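Local structure of beta-N-acetylglucosaminidase-like protein Glycoside hydrolase family 20 (Flavobacterium johnsoniae, 6YHH) at residues 412-420 and 532-540; 465-473 and 487-498. The protein probably hydrolyses terminal beta-linked N-acetylhexosamine units from chitin oligosaccharides, as a chitobiase of glycoside hydrolase family 20. All coordinates share one frame; numbering follows the deposited sequence.

Interaction 1. Residues 412-420 and 532-540; sequences FYIDLMYPV and CEPLKGYTR
The backbone amide of G537 donates to L416 O in a nearly straight hydrogen bond (N to O 2.9 Å, 167°) that arrives in the carbonyl plane on a lone pair. It ties a loop of the family 20 TIM barrel, containing the 3-10 turn 414-416, to the loop leaving strand 532-534. K536 CA adds a C-H...O contact of 3.4 Å to the same L416 O. At the backbone angles of G537 a side chain would jam against the preceding carbonyl oxygen, which accounts for glycine. The aliphatic part of K536 runs beside M417, its CG 3.4 Å from M417 O, and its CE meets P419 CD. A bend at the last torsion (chi4 62°) swings NZ onto the anti lone pair of E533 OE1, 2.8 Å away, within a salt bridge; E661 supplies a second carboxylate. NZ also donates to a water that donates to M417 O and P534 O, bridging the loops. A methionine in place of K536 would probably strand both carboxylates without their positive mate and cost the bridging water one of its three partners. M417 CE reaches P534 CG at 4.0 Å, roughly at right angles. Y418 holds its hydroxyl to N387 while its CE1 lies against the G537 backbone. The Y538 side chain lies about 6 Å from that of E317, the predicted proton donor, and its hydroxyl hydrogen-bonds a bound Tris molecule, probably from the crystallisation liquor. Over one face of the Y538 ring sits L416 CD2, 3.6 Å from Y538 CZ in a CH-pi contact.

Interaction 2. Residues 465-473 and 487-498; sequences WPRTAAIAE and MRKRLESVSFRL
W465 opens the contact with its indole, whose CE3 meets L498 CD1 at 3.9 Å; both side chains also pack on helix 160-172. A cis peptide leads to P466, at the N-cap position of helix 467-476. This helix comes after strand 443-450 of the TIM barrel and the short helix 460-464, and helix 484-497 packs across it: the axes of 467-473 and 487-497 come within 10.2 Å, their N-to-C directions 118° apart. The proline ring rests against S495 and L491 of that second helix: its CB is 3.6 Å from S495 OG, and L491 meets it with CG and CD2. L491 CD1 turns instead to the start of the first helix, where it lies 3.9 Å from A469 CB and also touches the carbonyl oxygen of P466. The same A469 methyl meets V494 CG1. At the next residue, A470 CB abuts M487 SD at 3.8 Å; CG anti to the backbone N and a bend at chi2 bring the sulfur of M487 to the methyl. E473 then leaves the helix with CG anti to the backbone N (chi1 171°), and its extended chain carries the carboxylate to R490. The guanidinium grips it end-on: NH1 binds OE2 at 2.7 Å and NH2 binds OE1 at 2.9 Å, each oxygen using its syn lone pair, with the two planes only 19° apart. Y424 and the backbone N of W12 donate to the same carboxylate, and N486 accepts from R490 NE. The apolar part is carried by P466, A469 and A470 against L491, V494 and M487, while the one charged pair is buried; its paired bonds fix the rotation of both flat groups and probably stabilise the carboxylate in its ionised form.

Interaction 2 is nested along the chain inside the loop closed by interaction 1: 412-420 comes first, then 465-473, 487-498 and finally 532-540. Their centres lie about 17 Å apart, yet they touch. R467, turned away from helix 484-497, probably hydrogen-bonds to the backbone oxygens of the barrel loop, NH2 to I414 O and NH1 to Y418 O, while I414 packs on T468 and V420 on R488. Helix 467-476 thus joins both contacts, facing helix 484-497 with one side and the loop 412-420 with R467. Interaction 2 packs a later helix onto the barrel; interaction 1 brings the chain back to the barrel loop, placing Y538 near the predicted active site.

Interaction 1. Residues 412-420 and 532-540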
# COMPACT_ATOMS: atom_id res chain seq x y z
N PHE A 412 -24.92 5.04 9.42
CA PHE A 412 -23.79 4.87 8.50
C PHE A 412 -22.45 4.79 9.33
O PHE A 412 -21.36 5.15 8.81
CB PHE A 412 -23.69 6.04 7.53
CG PHE A 412 -24.87 6.23 6.59
CD1 PHE A 412 -25.44 5.18 5.88
CD2 PHE A 412 -25.37 7.50 6.34
CE1 PHE A 412 -26.43 5.42 4.93
CE2 PHE A 412 -26.38 7.71 5.44
CZ PHE A 412 -26.93 6.67 4.72
N TYR A 413 -22.55 4.19 10.50
CA TYR A 413 -21.39 4.01 11.40
C TYR A 413 -20.68 2.71 11.04
O TYR A 413 -20.75 1.71 11.76
CB TYR A 413 -21.80 4.08 12.87
CG TYR A 413 -21.79 5.52 13.36
CD1 TYR A 413 -22.54 6.49 12.72
CD2 TYR A 413 -20.98 5.91 14.43
CE1 TYR A 413 -22.47 7.82 13.14
CE2 TYR A 413 -20.99 7.23 14.89
CZ TYR A 413 -21.64 8.17 14.17
OH TYR A 413 -21.52 9.49 14.54
N ILE A 414 -19.93 2.75 9.93
CA ILE A 414 -19.27 1.55 9.33
C ILE A 414 -18.20 0.97 10.28
O ILE A 414 -17.88 -0.21 10.21
CB ILE A 414 -18.64 1.91 7.96
CG1 ILE A 414 -17.87 3.20 7.98
CG2 ILE A 414 -19.68 2.08 6.91
CD1 ILE A 414 -17.00 3.43 6.76
N ASP A 415 -17.67 1.77 11.22
CA ASP A 415 -16.71 1.26 12.15
C ASP A 415 -17.23 0.21 13.08
O ASP A 415 -16.44 -0.56 13.64
CB ASP A 415 -16.11 2.43 12.97
CG ASP A 415 -17.13 3.13 13.80
OD1 ASP A 415 -18.14 3.55 13.21
OD2 ASP A 415 -16.94 3.27 15.05
N LEU A 416 -18.58 0.15 13.29
CA LEU A 416 -19.15 -0.75 14.29
C LEU A 416 -19.36 -2.16 13.75
O LEU A 416 -19.90 -3.02 14.43
CB LEU A 416 -20.48 -0.10 14.77
CG LEU A 416 -20.22 1.27 15.46
CD1 LEU A 416 -21.59 1.85 15.92
CD2 LEU A 416 -19.17 1.28 16.56
N MET A 417 -19.02 -2.34 12.48
CA MET A 417 -18.99 -3.68 11.85
C MET A 417 -20.35 -4.31 11.64
O MET A 417 -20.49 -5.56 11.58
CB MET A 417 -18.01 -4.65 12.56
CG MET A 417 -16.62 -4.03 12.80
SD MET A 417 -15.92 -3.19 11.37
CE MET A 417 -15.58 -4.56 10.30
N TYR A 418 -21.35 -3.48 11.51
CA TYR A 418 -22.74 -3.99 11.19
C TYR A 418 -22.83 -4.51 9.76
O TYR A 418 -22.06 -4.18 8.86
CB TYR A 418 -23.74 -2.86 11.42
CG TYR A 418 -23.82 -2.23 12.79
CD1 TYR A 418 -23.81 -2.98 13.92
CD2 TYR A 418 -23.98 -0.86 12.94
CE1 TYR A 418 -23.95 -2.44 15.16
CE2 TYR A 418 -24.13 -0.29 14.18
CZ TYR A 418 -24.10 -1.07 15.29
OH TYR A 418 -24.27 -0.51 16.56
N PRO A 419 -23.84 -5.37 9.52
CA PRO A 419 -24.05 -5.89 8.17
C PRO A 419 -24.35 -4.79 7.16
O PRO A 419 -25.00 -3.77 7.54
CB PRO A 419 -25.27 -6.81 8.33
CG PRO A 419 -25.39 -7.04 9.79
CD PRO A 419 -24.85 -5.80 10.49
N VAL A 420 -23.94 -5.01 5.92
CA VAL A 420 -24.12 -4.04 4.85
C VAL A 420 -25.59 -3.59 4.72
O VAL A 420 -25.87 -2.44 4.46
CB VAL A 420 -23.50 -4.44 3.54
CG1 VAL A 420 -24.28 -5.66 2.92
CG2 VAL A 420 -23.43 -3.32 2.55
N CYS A 532 -16.92 -16.17 9.84
CA CYS A 532 -16.71 -15.41 11.09
C CYS A 532 -16.74 -13.87 10.81
O CYS A 532 -16.40 -13.43 9.73
CB CYS A 532 -15.38 -15.73 11.71
SG CYS A 532 -15.19 -17.40 12.35
N GLU A 533 -17.29 -13.17 11.78
CA GLU A 533 -17.46 -11.71 11.71
C GLU A 533 -16.97 -11.07 12.97
O GLU A 533 -17.15 -11.56 14.03
CB GLU A 533 -18.89 -11.35 11.38
CG GLU A 533 -19.36 -12.03 10.08
CD GLU A 533 -20.81 -11.73 9.71
OE1 GLU A 533 -21.52 -10.95 10.37
OE2 GLU A 533 -21.32 -12.37 8.76
N PRO A 534 -16.31 -9.94 12.85
CA PRO A 534 -15.85 -9.32 14.08
C PRO A 534 -17.01 -8.84 14.97
O PRO A 534 -18.08 -8.43 14.50
CB PRO A 534 -15.02 -8.12 13.62
CG PRO A 534 -15.14 -8.06 12.15
CD PRO A 534 -16.00 -9.18 11.63
N LEU A 535 -16.82 -8.90 16.28
CA LEU A 535 -17.91 -8.52 17.18
C LEU A 535 -18.39 -7.10 16.89
O LEU A 535 -17.62 -6.19 16.59
CB LEU A 535 -17.47 -8.68 18.64
CG LEU A 535 -17.00 -10.01 19.17
CD1 LEU A 535 -16.81 -10.02 20.67
CD2 LEU A 535 -18.06 -11.02 18.84
N LYS A 536 -19.71 -6.92 16.96
CA LYS A 536 -20.36 -5.71 16.46
C LYS A 536 -20.69 -4.70 17.54
O LYS A 536 -20.90 -5.07 18.70
CB LYS A 536 -21.65 -6.09 15.71
CG LYS A 536 -21.40 -6.96 14.50
CD LYS A 536 -22.68 -7.63 13.96
CE LYS A 536 -22.49 -8.28 12.58
NZ LYS A 536 -21.48 -9.37 12.66
N GLY A 537 -20.81 -3.44 17.17
CA GLY A 537 -21.27 -2.45 18.13
C GLY A 537 -20.06 -1.99 18.96
O GLY A 537 -19.00 -1.63 18.39
N TYR A 538 -20.23 -2.08 20.28
CA TYR A 538 -19.16 -1.68 21.20
C TYR A 538 -18.71 -2.86 22.05
O TYR A 538 -18.34 -2.70 23.21
CB TYR A 538 -19.65 -0.41 22.01
CG TYR A 538 -19.89 0.86 21.13
CD1 TYR A 538 -18.84 1.63 20.68
CD2 TYR A 538 -21.16 1.21 20.69
CE1 TYR A 538 -19.05 2.77 19.87
CE2 TYR A 538 -21.39 2.32 19.89
CZ TYR A 538 -20.31 3.09 19.42
OH TYR A 538 -20.52 4.25 18.57
N THR A 539 -18.71 -4.10 21.46
CA THR A 539 -18.36 -5.29 22.13
C THR A 539 -17.01 -5.88 21.81
O THR A 539 -16.54 -6.83 22.48
CB THR A 539 -19.45 -6.36 21.91
OG1 THR A 539 -19.54 -6.74 20.52
CG2 THR A 539 -20.79 -5.82 22.34
N ARG A 540 -16.33 -5.42 20.78
CA ARG A 540 -14.98 -5.89 20.52
C ARG A 540 -13.98 -5.36 21.55
O ARG A 540 -13.17 -6.14 22.07
CB ARG A 540 -14.49 -5.56 19.10
CG ARG A 540 -13.01 -5.93 18.84
CD ARG A 540 -12.61 -6.06 17.37
NE ARG A 540 -11.20 -6.40 17.34
CZ ARG A 540 -10.35 -6.26 16.33
NH1 ARG A 540 -10.77 -5.89 15.14
NH2 ARG A 540 -9.10 -6.61 16.43
O HOH W 1 -19.11 -7.93 12.00

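Interaction 2. Residues 465-473 and 487-498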
# COMPACT_ATOMS: atom_id res chain seq x y z
N TRP A 465 -14.52 -0.51 2.90
CA TRP A 465 -14.93 -1.11 1.59
C TRP A 465 -15.11 -2.58 1.75
O TRP A 465 -14.28 -3.25 2.41
CB TRP A 465 -13.85 -0.82 0.54
CG TRP A 465 -13.53 0.68 0.46
CD1 TRP A 465 -12.41 1.35 0.95
CD2 TRP A 465 -14.38 1.71 -0.10
NE1 TRP A 465 -12.56 2.71 0.75
CE2 TRP A 465 -13.75 2.94 0.09
CE3 TRP A 465 -15.68 1.69 -0.71
CZ2 TRP A 465 -14.34 4.14 -0.28
CZ3 TRP A 465 -16.24 2.88 -1.12
CH2 TRP A 465 -15.56 4.12 -0.87
N PRO A 466 -16.16 -3.18 1.12
CA PRO A 466 -17.01 -2.52 0.17
C PRO A 466 -18.30 -1.93 0.73
O PRO A 466 -19.14 -1.42 -0.06
CB PRO A 466 -17.37 -3.65 -0.80
CG PRO A 466 -17.48 -4.83 0.14
CD PRO A 466 -16.36 -4.62 1.15
N ARG A 467 -18.52 -1.91 2.02
CA ARG A 467 -19.76 -1.39 2.54
C ARG A 467 -20.05 0.05 2.18
O ARG A 467 -21.24 0.41 1.97
CB ARG A 467 -19.95 -1.63 4.05
CG ARG A 467 -20.07 -3.12 4.45
CD ARG A 467 -20.19 -3.45 5.94
NE ARG A 467 -18.91 -3.03 6.56
CZ ARG A 467 -18.78 -2.46 7.72
NH1 ARG A 467 -19.79 -2.36 8.55
NH2 ARG A 467 -17.60 -1.96 8.05
N THR A 468 -19.04 0.91 2.13
CA THR A 468 -19.26 2.29 1.78
C THR A 468 -19.75 2.46 0.31
O THR A 468 -20.36 3.45 -0.02
CB THR A 468 -18.03 3.12 2.12
OG1 THR A 468 -17.84 2.93 3.55
CG2 THR A 468 -18.22 4.57 1.77
N ALA A 469 -19.49 1.44 -0.51
CA ALA A 469 -19.99 1.45 -1.91
C ALA A 469 -21.49 1.31 -1.95
O ALA A 469 -22.15 1.99 -2.74
CB ALA A 469 -19.26 0.47 -2.79
N ALA A 470 -22.06 0.50 -1.04
CA ALA A 470 -23.51 0.41 -0.89
C ALA A 470 -24.11 1.72 -0.35
O ALA A 470 -25.14 2.17 -0.79
CB ALA A 470 -23.88 -0.79 -0.04
N ILE A 471 -23.39 2.37 0.59
CA ILE A 471 -23.79 3.65 1.07
C ILE A 471 -23.77 4.67 -0.07
O ILE A 471 -24.73 5.50 -0.17
CB ILE A 471 -22.95 4.09 2.27
CG1 ILE A 471 -23.23 3.14 3.43
CG2 ILE A 471 -23.20 5.55 2.66
CD1 ILE A 471 -22.27 3.32 4.60
N ALA A 472 -22.76 4.63 -0.92
CA ALA A 472 -22.68 5.52 -2.07
C ALA A 472 -23.94 5.39 -2.89
O ALA A 472 -24.45 6.38 -3.41
CB ALA A 472 -21.43 5.29 -2.89
N GLU A 473 -24.38 4.14 -3.10
CA GLU A 473 -25.61 3.94 -3.89
C GLU A 473 -26.84 4.56 -3.21
O GLU A 473 -27.67 5.30 -3.84
CB GLU A 473 -25.85 2.49 -4.19
CG GLU A 473 -27.24 2.24 -4.80
CD GLU A 473 -27.23 0.99 -5.62
OE1 GLU A 473 -27.79 -0.04 -5.19
OE2 GLU A 473 -26.51 1.00 -6.67
N MET A 487 -28.21 -5.69 -4.99
CA MET A 487 -27.09 -4.83 -4.60
C MET A 487 -25.87 -5.75 -4.29
O MET A 487 -24.75 -5.46 -4.76
CB MET A 487 -27.42 -3.93 -3.44
CG MET A 487 -26.21 -3.08 -2.96
SD MET A 487 -25.12 -3.96 -1.82
CE MET A 487 -26.12 -4.33 -0.42
N ARG A 488 -26.07 -6.84 -3.55
CA ARG A 488 -24.90 -7.68 -3.23
C ARG A 488 -24.25 -8.25 -4.50
O ARG A 488 -23.03 -8.42 -4.53
CB ARG A 488 -25.33 -8.89 -2.40
CG ARG A 488 -25.74 -8.61 -1.00
CD ARG A 488 -25.85 -9.92 -0.23
NE ARG A 488 -26.67 -9.78 0.92
CZ ARG A 488 -26.26 -9.33 2.12
NH1 ARG A 488 -24.99 -8.96 2.23
NH2 ARG A 488 -27.11 -9.24 3.16
N LYS A 489 -25.09 -8.65 -5.46
CA LYS A 489 -24.62 -9.25 -6.73
C LYS A 489 -23.73 -8.26 -7.47
O LYS A 489 -22.67 -8.63 -7.94
CB LYS A 489 -25.78 -9.73 -7.61
N ARG A 490 -24.12 -6.99 -7.50
CA ARG A 490 -23.37 -5.94 -8.19
C ARG A 490 -22.14 -5.54 -7.40
O ARG A 490 -21.14 -5.14 -7.96
CB ARG A 490 -24.25 -4.69 -8.44
CG ARG A 490 -25.35 -4.97 -9.46
CD ARG A 490 -26.22 -3.73 -9.76
NE ARG A 490 -27.17 -3.44 -8.68
CZ ARG A 490 -27.16 -2.40 -7.88
NH1 ARG A 490 -26.25 -1.41 -7.95
NH2 ARG A 490 -28.07 -2.32 -6.95
N LEU A 491 -22.24 -5.65 -6.08
CA LEU A 491 -21.13 -5.14 -5.22
C LEU A 491 -19.83 -5.92 -5.42
O LEU A 491 -18.73 -5.37 -5.23
CB LEU A 491 -21.59 -5.30 -3.79
CG LEU A 491 -20.74 -4.62 -2.73
CD1 LEU A 491 -20.76 -3.14 -2.87
CD2 LEU A 491 -21.22 -4.99 -1.33
N GLU A 492 -19.93 -7.19 -5.78
CA GLU A 492 -18.78 -8.06 -5.89
C GLU A 492 -17.76 -7.51 -6.91
O GLU A 492 -16.57 -7.37 -6.62
CB GLU A 492 -19.12 -9.48 -6.26
CG GLU A 492 -20.06 -10.23 -5.36
CD GLU A 492 -20.22 -11.70 -5.79
OE1 GLU A 492 -19.79 -12.06 -6.99
OE2 GLU A 492 -20.78 -12.48 -4.91
N SER A 493 -18.23 -7.14 -8.09
CA SER A 493 -17.31 -6.61 -9.09
C SER A 493 -16.87 -5.18 -8.79
O SER A 493 -15.74 -4.82 -9.09
CB SER A 493 -17.90 -6.68 -10.52
OG SER A 493 -19.06 -5.91 -10.62
N VAL A 494 -17.74 -4.39 -8.19
CA VAL A 494 -17.37 -3.04 -7.76
C VAL A 494 -16.20 -3.12 -6.75
O VAL A 494 -15.20 -2.39 -6.89
CB VAL A 494 -18.61 -2.36 -7.13
CG1 VAL A 494 -18.24 -1.03 -6.51
CG2 VAL A 494 -19.71 -2.13 -8.17
N SER A 495 -16.33 -4.02 -5.79
CA SER A 495 -15.30 -4.17 -4.78
C SER A 495 -13.96 -4.64 -5.38
O SER A 495 -12.88 -4.12 -5.06
CB SER A 495 -15.77 -5.18 -3.74
OG SER A 495 -14.80 -5.32 -2.68
N PHE A 496 -14.04 -5.62 -6.29
CA PHE A 496 -12.87 -6.07 -7.03
C PHE A 496 -12.19 -4.96 -7.79
O PHE A 496 -10.96 -4.77 -7.65
CB PHE A 496 -13.34 -7.18 -7.92
CG PHE A 496 -12.59 -7.40 -9.20
CD1 PHE A 496 -11.25 -7.67 -9.20
CD2 PHE A 496 -13.28 -7.54 -10.39
CE1 PHE A 496 -10.57 -7.89 -10.36
CE2 PHE A 496 -12.63 -7.81 -11.62
CZ PHE A 496 -11.25 -8.03 -11.58
N ARG A 497 -12.94 -4.17 -8.55
CA ARG A 497 -12.32 -3.13 -9.38
C ARG A 497 -11.71 -1.98 -8.59
O ARG A 497 -10.84 -1.28 -9.08
CB ARG A 497 -13.27 -2.69 -10.48
CG ARG A 497 -13.50 -3.77 -11.53
CD ARG A 497 -12.21 -4.22 -12.25
NE ARG A 497 -12.56 -5.11 -13.40
CZ ARG A 497 -11.64 -5.75 -14.11
NH1 ARG A 497 -10.34 -5.60 -13.81
NH2 ARG A 497 -11.99 -6.60 -15.08
N LEU A 498 -12.14 -1.79 -7.32
CA LEU A 498 -11.48 -0.80 -6.50
C LEU A 498 -10.00 -1.15 -6.26
O LEU A 498 -9.21 -0.24 -5.94
CB LEU A 498 -12.22 -0.59 -5.16
CG LEU A 498 -13.61 -0.01 -5.16
CD1 LEU A 498 -14.21 -0.13 -3.77
CD2 LEU A 498 -13.54 1.46 -5.57